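Local coordinates for protein aminoglycoside phosphotransferase (PDB 6FUC) that probably transfers phosphate from ATP to the 3''-hydroxyl of streptomycin, consistent with a role in antibiotic resistance, at residues 117-122 with 183-187; 129-133 with 175-179; 151-156 with 265-269. All blocks are in the same frame, centred on the assembly; numbering follows the deposited sequence. Where two conformers were deposited one is given.

How the contacts relate
From the N terminus, the chain builds the five-stranded sheet and helix 100-117 before reaching contact 1, where the turn after that helix meets strand 184-186 and closes a loop containing helices but no strand. Contact 2 is nested in this loop and joins the start of helix 131-143 to helix 172-181, which directly precedes strand 184-186. Contact 3 crosses both: 151-156 lies inside their loops, whereas 265-269 comes near the C terminus, on helix 257-266. Contacts 2 and 3 touch through Leu-131 CD1 and Leu-266 CD2, 3.6 Å apart, so helix 257-266 packs on both helix 131-143 and the loop after it; contact 1 stays about 9 Å from contact 3 between nearest atoms.

Contact 1: 117-122 with 183-187; sequences LHELPP and TVVCH
Leu-117, the last residue of helix 100-117, starts a type I turn that ends at Leu-120 and is closed by Leu-120 N to Leu-117 O at 3.1 Å. The turn lies against the extended strand 184-186, with His-118 and Val-184 closest at their CA atoms (5.1 Å). In a t,p rotamer, Leu-117 brings CG to 3.6 Å from Val-185 O and CD2 to 3.6 Å from His-187 N. His-118, in the m rotamer, lays its ring beside the strand: Val-184 CG2 sits over one face, 3.6 Å from the ring centroid in a CH-pi contact, and His-118 CD2 comes within 3.2 Å of Val-185 O, a carbonyl without a hydrogen-bonding partner. The ring nitrogens are held elsewhere, ND1 by Tyr-251 and NE2 by Asp-221, whose carboxylate also binds the backbone N of His-187. Leu-120 and Pro-121 are extended, and the chain bends into helical angles at Pro-122 (-67/-31). Leu-120 points toward the strand, with CB 3.9 Å from Val-185 CG2. Pro-122 closes the segment, setting CG 3.6 Å from Thr-183 O and CA 3.9 Å from Val-185 CG2. Val-185 (t) is thus covered by Leu-117, Leu-120 and Pro-122, while Cys-186 points away. His-187 opens the His-Gly-Asp motif of the family. An aspartate bound to the backbone at this point recalls protein kinases, where the aspartate of helix F braces the His-Arg-Asp motif. The end of helix 100-117 packed on the strand leading into that motif is characteristic of the entrance to the catalytic loop in the kinase-like fold.

Contact 2: 129-133 with 175-179; sequences RELGE and RLAQE
A backbone-to-carboxylate hydrogen bond flanked by leucine packing joins the start of helix 131-143 to the middle of helix 172-181, within the helical part of the chain that precedes strand 184-186. Glu-130 occupies the N-cap position (phi/psi -75/167), and helical angles begin at Leu-131. Residues 175-179 form regular helix, with Glu-179 N bonded to Arg-175 O at 2.9 Å. The CA atoms of Leu-131 and Leu-176 are the closest pair, 6.6 Å apart. Glu-179, t at chi1 and chi2, reaches across and accepts a hydrogen bond from Leu-131 N at OE2 (2.8 Å, N-H...acceptor angle 144°); Glu-179 OE2 also lies 3.3 Å from Glu-130 CA. The Glu-130 carboxylate is engaged elsewhere, in a salt bridge with Arg-215. Leu-131 (t,p) points toward helix 172-181: its CD2 approaches Arg-175 CB to 3.5 Å and its CB approaches Leu-176 CD2 to 3.9 Å. Leu-176 CD2 also lies 4.1 Å from Gly-132 N. Arg-175 starts out toward Leu-131 but bends away (chi1 and chi2 both m), and its NH1 donates to Gln-178 OE1 at 2.8 Å. Phe-262 of helix 257-266 touches both Leu-131 and Arg-175. A carboxylate of one helix thus meets a first-turn NH of another, in a pairing of helices consistent with the extra helices of the aminoglycoside phosphotransferase C-terminal lobe.

Contact 3: 151-156 with 265-269; sequences FLPEEQ and HLDPL
In the C-terminal lobe of this kinase-like fold, the C-terminal part of helix 257-266, with 267-269 keeping helical angles, packs on the loop between helices 131-143 and 161-168. Phe-151 and Pro-268 approach most closely, at 5.4 Å between CA atoms. His-265, at chi1 m, places its ring against the side chains of Pro-153 and Gln-156: His-265 CD2 is 3.9 Å from Pro-153 CG, and Gln-156 NE2 lies over one face, 3.5 Å from His-265 CE1. These two residues bracket a tight turn, with Gln-156 N bonded to Pro-153 O at 2.9 Å and residues 154-156 in a 3-10 segment. Two waters bridge the segments. One donates to Glu-155 OE2 (2.8 Å) and is hydrogen-bonded to His-265 NE2 (2.9 Å); the other donates to both Gln-156 OE1 and His-265 O, each at 2.8 Å. Leu-266 faces elsewhere, toward helices 131-143 and 161-168, and Leu-266 O accepts a hydrogen bond from Leu-269 N at 2.9 Å. Asp-267 bonds through OD2 to Trp-271. Pro-268 then turns its ring toward the loop: CB is 3.4 Å from Phe-151 O and 3.8 Å from Phe-151 CB, while CG is 3.7 Å from Leu-152 CD2. Leu-152, at m,t, also reaches the last residue of the segment, where its CD2 meets Leu-269 CD2 at 4.0 Å.

Contact 1: 117-122 with 183-187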
loop_
_atom_site.group_PDB
_atom_site.type_symbol
_atom_site.label_atom_id
_atom_site.label_comp_id
_atom_site.label_asym_id
_atom_site.label_seq_id
_atom_site.Cartn_x
_atom_site.Cartn_y
_atom_site.Cartn_z
ATOM N N LEU A 117 -10.883 2.471 -8.834
ATOM C CA LEU A 117 -10.323 1.203 -8.393
ATOM C C LEU A 117 -11.345 0.402 -7.591
ATOM O O LEU A 117 -11.558 -0.818 -7.811
ATOM C CB LEU A 117 -9.067 1.443 -7.592
ATOM C CG LEU A 117 -8.436 0.265 -6.894
ATOM C CD1 LEU A 117 -7.945 -0.792 -7.871
ATOM C CD2 LEU A 117 -7.288 0.734 -6.022
ATOM N N HIS A 118 -12.007 1.107 -6.662
ATOM C CA HIS A 118 -13.015 0.532 -5.823
ATOM C C HIS A 118 -14.370 0.219 -6.565
ATOM O O HIS A 118 -15.378 -0.163 -5.935
ATOM C CB HIS A 118 -13.325 1.420 -4.644
ATOM C CG HIS A 118 -12.228 1.515 -3.622
ATOM N ND1 HIS A 118 -12.433 2.137 -2.420
ATOM C CD2 HIS A 118 -10.965 1.030 -3.586
ATOM C CE1 HIS A 118 -11.339 2.058 -1.696
ATOM N NE2 HIS A 118 -10.405 1.404 -2.393
ATOM N N GLU A 119 -14.439 0.452 -7.808
ATOM C CA GLU A 119 -15.570 0.048 -8.615
ATOM C C GLU A 119 -15.273 -1.165 -9.444
ATOM O O GLU A 119 -16.221 -1.703 -10.039
ATOM C CB GLU A 119 -16.065 1.231 -9.481
ATOM C CG GLU A 119 -16.846 2.188 -8.580
ATOM C CD GLU A 119 -17.350 3.408 -9.305
ATOM O OE1 GLU A 119 -17.025 3.624 -10.464
ATOM O OE2 GLU A 119 -18.053 4.211 -8.700
ATOM N N LEU A 120 -14.051 -1.693 -9.453
ATOM C CA LEU A 120 -13.843 -2.995 -10.087
ATOM C C LEU A 120 -14.737 -4.028 -9.414
ATOM O O LEU A 120 -14.898 -3.999 -8.209
ATOM C CB LEU A 120 -12.390 -3.426 -9.967
ATOM C CG LEU A 120 -11.374 -2.568 -10.741
ATOM C CD1 LEU A 120 -9.998 -3.133 -10.513
ATOM C CD2 LEU A 120 -11.719 -2.484 -12.213
ATOM N N PRO A 121 -15.361 -4.955 -10.150
ATOM C CA PRO A 121 -16.274 -5.897 -9.506
ATOM C C PRO A 121 -15.568 -6.862 -8.579
ATOM O O PRO A 121 -14.729 -7.620 -9.014
ATOM C CB PRO A 121 -16.931 -6.625 -10.701
ATOM C CG PRO A 121 -15.996 -6.385 -11.825
ATOM C CD PRO A 121 -15.333 -5.093 -11.594
ATOM N N PRO A 122 -15.848 -6.809 -7.286
ATOM C CA PRO A 122 -14.935 -7.512 -6.382
ATOM C C PRO A 122 -14.944 -8.998 -6.527
ATOM O O PRO A 122 -13.927 -9.673 -6.288
ATOM C CB PRO A 122 -15.357 -7.034 -4.985
ATOM C CG PRO A 122 -16.632 -6.475 -5.141
ATOM C CD PRO A 122 -16.812 -5.982 -6.541
ATOM N N THR A 183 -17.726 -4.663 0.267
ATOM C CA THR A 183 -16.404 -5.031 -0.211
ATOM C C THR A 183 -16.098 -4.327 -1.531
ATOM O O THR A 183 -16.978 -4.174 -2.385
ATOM C CB THR A 183 -16.358 -6.578 -0.424
ATOM O OG1 THR A 183 -16.382 -7.243 0.816
ATOM C CG2 THR A 183 -15.143 -7.105 -1.201
ATOM N N VAL A 184 -14.842 -3.958 -1.670
ATOM C CA VAL A 184 -14.306 -3.392 -2.894
ATOM C C VAL A 184 -12.964 -4.044 -3.183
ATOM O O VAL A 184 -12.398 -4.727 -2.326
ATOM C CB VAL A 184 -14.140 -1.858 -2.807
ATOM C CG1 VAL A 184 -15.434 -1.158 -2.481
ATOM C CG2 VAL A 184 -13.084 -1.490 -1.798
ATOM N N VAL A 185 -12.426 -3.813 -4.393
ATOM C CA VAL A 185 -11.028 -4.122 -4.670
ATOM C C VAL A 185 -10.176 -2.991 -4.142
ATOM O O VAL A 185 -10.187 -1.881 -4.655
ATOM C CB VAL A 185 -10.764 -4.334 -6.157
ATOM C CG1 VAL A 185 -9.298 -4.633 -6.382
ATOM C CG2 VAL A 185 -11.667 -5.436 -6.731
ATOM N N CYS A 186 -9.497 -3.252 -3.010
ATOM C CA CYS A 186 -8.615 -2.295 -2.398
ATOM C C CYS A 186 -7.195 -2.334 -3.024
ATOM O O CYS A 186 -6.706 -3.384 -3.407
ATOM C CB CYS A 186 -8.456 -2.561 -0.898
ATOM S SG CYS A 186 -9.821 -2.004 0.108
ATOM N N HIS A 187 -6.572 -1.165 -3.042
ATOM C CA HIS A 187 -5.134 -1.093 -3.315
ATOM C C HIS A 187 -4.333 -1.951 -2.344
ATOM O O HIS A 187 -3.391 -2.632 -2.746
ATOM C CB HIS A 187 -4.727 0.392 -3.190
ATOM C CG HIS A 187 -3.271 0.590 -3.296
ATOM N ND1 HIS A 187 -2.416 0.326 -2.266
ATOM C CD2 HIS A 187 -2.524 1.006 -4.346
ATOM C CE1 HIS A 187 -1.186 0.539 -2.704
ATOM N NE2 HIS A 187 -1.228 0.989 -3.958
#

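Contact 2: 129-133 with 175-179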
loop_
_atom_site.group_PDB
_atom_site.type_symbol
_atom_site.label_atom_id
_atom_site.label_comp_id
_atom_site.label_asym_id
_atom_site.label_seq_id
_atom_site.Cartn_x
_atom_site.Cartn_y
_atom_site.Cartn_z
ATOM N N ARG A 129 -7.539 -9.434 0.278
ATOM C CA ARG A 129 -6.809 -9.029 1.511
ATOM C C ARG A 129 -7.872 -8.794 2.584
ATOM O O ARG A 129 -7.930 -7.783 3.257
ATOM C CB ARG A 129 -5.901 -7.809 1.315
ATOM C CG ARG A 129 -6.563 -6.555 0.848
ATOM C CD ARG A 129 -6.015 -5.343 1.547
ATOM N NE ARG A 129 -6.380 -5.417 2.983
ATOM C CZ ARG A 129 -5.928 -4.604 3.932
ATOM N NH1 ARG A 129 -5.017 -3.661 3.731
ATOM N NH2 ARG A 129 -6.494 -4.683 5.128
ATOM N N GLU A 130 -8.760 -9.784 2.727
ATOM C CA GLU A 130 -9.899 -9.680 3.579
ATOM C C GLU A 130 -9.482 -9.806 5.045
ATOM O O GLU A 130 -8.356 -10.219 5.370
ATOM C CB GLU A 130 -11.005 -10.669 3.175
ATOM C CG GLU A 130 -11.690 -10.287 1.882
ATOM C CD GLU A 130 -12.368 -11.395 1.181
ATOM O OE1 GLU A 130 -11.994 -12.614 1.412
ATOM O OE2 GLU A 130 -13.265 -11.119 0.349
ATOM N N LEU A 131 -10.425 -9.450 5.923
ATOM C CA LEU A 131 -10.039 -9.264 7.306
ATOM C C LEU A 131 -9.555 -10.555 7.934
ATOM O O LEU A 131 -8.689 -10.529 8.803
ATOM C CB LEU A 131 -11.243 -8.672 8.050
ATOM C CG LEU A 131 -11.018 -8.412 9.516
ATOM C CD1 LEU A 131 -9.796 -7.574 9.785
ATOM C CD2 LEU A 131 -12.253 -7.754 10.053
ATOM N N GLY A 132 -10.145 -11.693 7.591
ATOM C CA GLY A 132 -9.664 -12.921 8.221
ATOM C C GLY A 132 -8.215 -13.194 7.940
ATOM O O GLY A 132 -7.445 -13.610 8.833
ATOM N N GLU A 133 -7.766 -12.951 6.702
ATOM C CA GLU A 133 -6.351 -13.063 6.367
ATOM C C GLU A 133 -5.488 -12.031 7.093
ATOM O O GLU A 133 -4.409 -12.343 7.594
ATOM C CB GLU A 133 -6.135 -12.880 4.869
ATOM C CG GLU A 133 -4.653 -12.815 4.446
ATOM C CD GLU A 133 -4.447 -12.735 2.961
ATOM O OE1 GLU A 133 -5.415 -12.857 2.185
ATOM O OE2 GLU A 133 -3.241 -12.693 2.602
ATOM N N ARG A 175 -16.741 -6.398 12.165
ATOM C CA ARG A 175 -16.036 -5.814 11.013
ATOM C C ARG A 175 -16.156 -6.757 9.802
ATOM O O ARG A 175 -16.256 -6.273 8.661
ATOM C CB ARG A 175 -14.621 -5.507 11.388
ATOM C CG ARG A 175 -14.492 -4.480 12.492
ATOM C CD ARG A 175 -14.806 -3.057 12.074
ATOM N NE ARG A 175 -14.855 -2.242 13.360
ATOM C CZ ARG A 175 -15.931 -1.960 14.004
ATOM N NH1 ARG A 175 -17.100 -2.264 13.479
ATOM N NH2 ARG A 175 -15.802 -1.373 15.186
ATOM N N LEU A 176 -16.172 -8.070 10.010
ATOM C CA LEU A 176 -16.414 -8.982 8.919
ATOM C C LEU A 176 -17.787 -8.758 8.283
ATOM O O LEU A 176 -17.947 -8.848 7.071
ATOM C CB LEU A 176 -16.304 -10.445 9.341
ATOM C CG LEU A 176 -14.880 -10.957 9.506
ATOM C CD1 LEU A 176 -14.875 -12.248 10.373
ATOM C CD2 LEU A 176 -14.190 -11.245 8.199
ATOM N N ALA A 177 -18.808 -8.485 9.101
ATOM C CA ALA A 177 -20.117 -8.229 8.550
ATOM C C ALA A 177 -20.115 -6.965 7.708
ATOM O O ALA A 177 -20.752 -6.923 6.627
ATOM C CB ALA A 177 -21.129 -8.169 9.663
ATOM N N GLN A 178 -19.416 -5.935 8.191
ATOM C CA GLN A 178 -19.332 -4.668 7.385
ATOM C C GLN A 178 -18.591 -4.908 6.080
ATOM O O GLN A 178 -18.957 -4.370 5.043
ATOM C CB GLN A 178 -18.705 -3.574 8.225
ATOM C CG GLN A 178 -19.607 -3.153 9.374
ATOM C CD GLN A 178 -18.909 -2.215 10.320
ATOM O OE1 GLN A 178 -17.793 -2.479 10.740
ATOM N NE2 GLN A 178 -19.583 -1.192 10.712
ATOM N N GLU A 179 -17.500 -5.672 6.145
ATOM C CA GLU A 179 -16.718 -6.003 4.956
ATOM C C GLU A 179 -17.605 -6.770 3.971
ATOM O O GLU A 179 -17.580 -6.444 2.788
ATOM C CB GLU A 179 -15.535 -6.903 5.367
ATOM C CG GLU A 179 -14.748 -7.455 4.179
ATOM C CD GLU A 179 -13.714 -8.472 4.673
ATOM O OE1 GLU A 179 -14.082 -9.614 4.985
ATOM O OE2 GLU A 179 -12.563 -8.126 4.743
#

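Contact 3: 151-156 with 265-269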
loop_
_atom_site.group_PDB
_atom_site.type_symbol
_atom_site.label_atom_id
_atom_site.label_comp_id
_atom_site.label_asym_id
_atom_site.label_seq_id
_atom_site.Cartn_x
_atom_site.Cartn_y
_atom_site.Cartn_z
ATOM N N PHE A 151 5.650 2.260 13.297
ATOM C CA PHE A 151 4.451 2.221 12.405
ATOM C C PHE A 151 3.209 2.478 13.169
ATOM O O PHE A 151 2.171 2.700 12.549
ATOM C CB PHE A 151 4.349 0.871 11.694
ATOM C CG PHE A 151 5.527 0.509 10.807
ATOM C CD1 PHE A 151 6.470 1.425 10.435
ATOM C CD2 PHE A 151 5.611 -0.808 10.320
ATOM C CE1 PHE A 151 7.534 1.037 9.624
ATOM C CE2 PHE A 151 6.673 -1.212 9.562
ATOM C CZ PHE A 151 7.615 -0.282 9.175
ATOM N N LEU A 152 3.238 2.367 14.480
ATOM C CA LEU A 152 2.041 2.526 15.278
ATOM C C LEU A 152 1.686 4.002 15.413
ATOM O O LEU A 152 2.568 4.870 15.383
ATOM C CB LEU A 152 2.258 1.921 16.646
ATOM C CG LEU A 152 2.390 0.418 16.724
ATOM C CD1 LEU A 152 2.910 -0.003 18.095
ATOM C CD2 LEU A 152 1.056 -0.239 16.423
ATOM N N PRO A 153 0.431 4.310 15.693
ATOM C CA PRO A 153 0.080 5.660 16.133
ATOM C C PRO A 153 0.918 6.068 17.331
ATOM O O PRO A 153 1.185 5.234 18.197
ATOM C CB PRO A 153 -1.379 5.504 16.556
ATOM C CG PRO A 153 -1.857 4.342 15.819
ATOM C CD PRO A 153 -0.743 3.402 15.683
ATOM N N GLU A 154 1.281 7.344 17.381
ATOM C CA GLU A 154 2.165 7.805 18.443
ATOM C C GLU A 154 1.733 7.333 19.850
ATOM O O GLU A 154 2.560 6.936 20.668
ATOM C CB GLU A 154 2.250 9.335 18.381
ATOM C CG GLU A 154 3.482 9.880 19.082
ATOM N N GLU A 155 0.447 7.430 20.141
ATOM C CA GLU A 155 -0.070 7.113 21.473
ATOM C C GLU A 155 -0.012 5.618 21.846
ATOM O O GLU A 155 -0.232 5.254 22.998
ATOM C CB GLU A 155 -1.486 7.709 21.631
ATOM C CG GLU A 155 -2.605 7.051 20.826
ATOM C CD GLU A 155 -2.738 7.477 19.355
ATOM O OE1 GLU A 155 -1.855 8.221 18.804
ATOM O OE2 GLU A 155 -3.764 7.061 18.760
ATOM N N GLN A 156 0.243 4.753 20.852
ATOM C CA GLN A 156 0.318 3.309 21.032
ATOM C C GLN A 156 1.733 2.780 21.102
ATOM O O GLN A 156 1.911 1.595 21.349
ATOM C CB GLN A 156 -0.421 2.617 19.879
ATOM C CG GLN A 156 -1.912 2.855 19.902
ATOM C CD GLN A 156 -2.650 2.063 18.854
ATOM O OE1 GLN A 156 -2.067 1.348 18.061
ATOM N NE2 GLN A 156 -3.905 2.211 18.840
ATOM N N HIS A 265 -5.746 1.055 13.108
ATOM C CA HIS A 265 -5.067 0.404 14.202
ATOM C C HIS A 265 -4.597 -1.042 13.895
ATOM O O HIS A 265 -3.572 -1.477 14.428
ATOM C CB HIS A 265 -5.945 0.406 15.436
ATOM C CG HIS A 265 -6.089 1.780 16.003
ATOM N ND1 HIS A 265 -6.899 2.040 17.090
ATOM C CD2 HIS A 265 -5.542 2.974 15.636
ATOM C CE1 HIS A 265 -6.831 3.340 17.359
ATOM N NE2 HIS A 265 -6.023 3.931 16.490
ATOM N N LEU A 266 -5.328 -1.704 13.004
ATOM C CA LEU A 266 -4.918 -3.055 12.615
ATOM C C LEU A 266 -3.658 -2.993 11.756
ATOM O O LEU A 266 -2.741 -3.838 11.883
ATOM C CB LEU A 266 -6.051 -3.739 11.848
ATOM C CG LEU A 266 -5.731 -5.128 11.319
ATOM C CD1 LEU A 266 -5.355 -6.127 12.408
ATOM C CD2 LEU A 266 -6.909 -5.623 10.480
ATOM N N ASP A 267 -3.612 -2.066 10.797
ATOM C CA ASP A 267 -2.618 -2.117 9.729
ATOM C C ASP A 267 -1.221 -2.265 10.269
ATOM O O ASP A 267 -0.458 -3.130 9.760
ATOM C CB ASP A 267 -2.788 -0.904 8.798
ATOM C CG ASP A 267 -1.991 -1.111 7.520
ATOM O OD1 ASP A 267 -2.603 -1.784 6.592
ATOM O OD2 ASP A 267 -0.833 -0.698 7.474
ATOM N N PRO A 268 -0.747 -1.458 11.229
ATOM C CA PRO A 268 0.640 -1.587 11.615
ATOM C C PRO A 268 1.022 -2.910 12.219
ATOM O O PRO A 268 2.190 -3.302 12.222
ATOM C CB PRO A 268 0.869 -0.443 12.603
ATOM C CG PRO A 268 -0.439 -0.040 13.017
ATOM C CD PRO A 268 -1.419 -0.344 11.929
ATOM N N LEU A 269 0.059 -3.631 12.771
ATOM C CA LEU A 269 0.264 -4.934 13.371
ATOM C C LEU A 269 0.519 -6.041 12.333
ATOM O O LEU A 269 0.862 -7.131 12.688
ATOM C CB LEU A 269 -0.918 -5.298 14.290
ATOM C CG LEU A 269 -1.219 -4.288 15.357
ATOM C CD1 LEU A 269 -2.469 -4.733 16.092
ATOM C CD2 LEU A 269 -0.081 -4.073 16.301
HETATM O O HOH W 1 -4.754 6.505 16.170
HETATM O O HOH W 2 -3.102 -1.045 17.175
#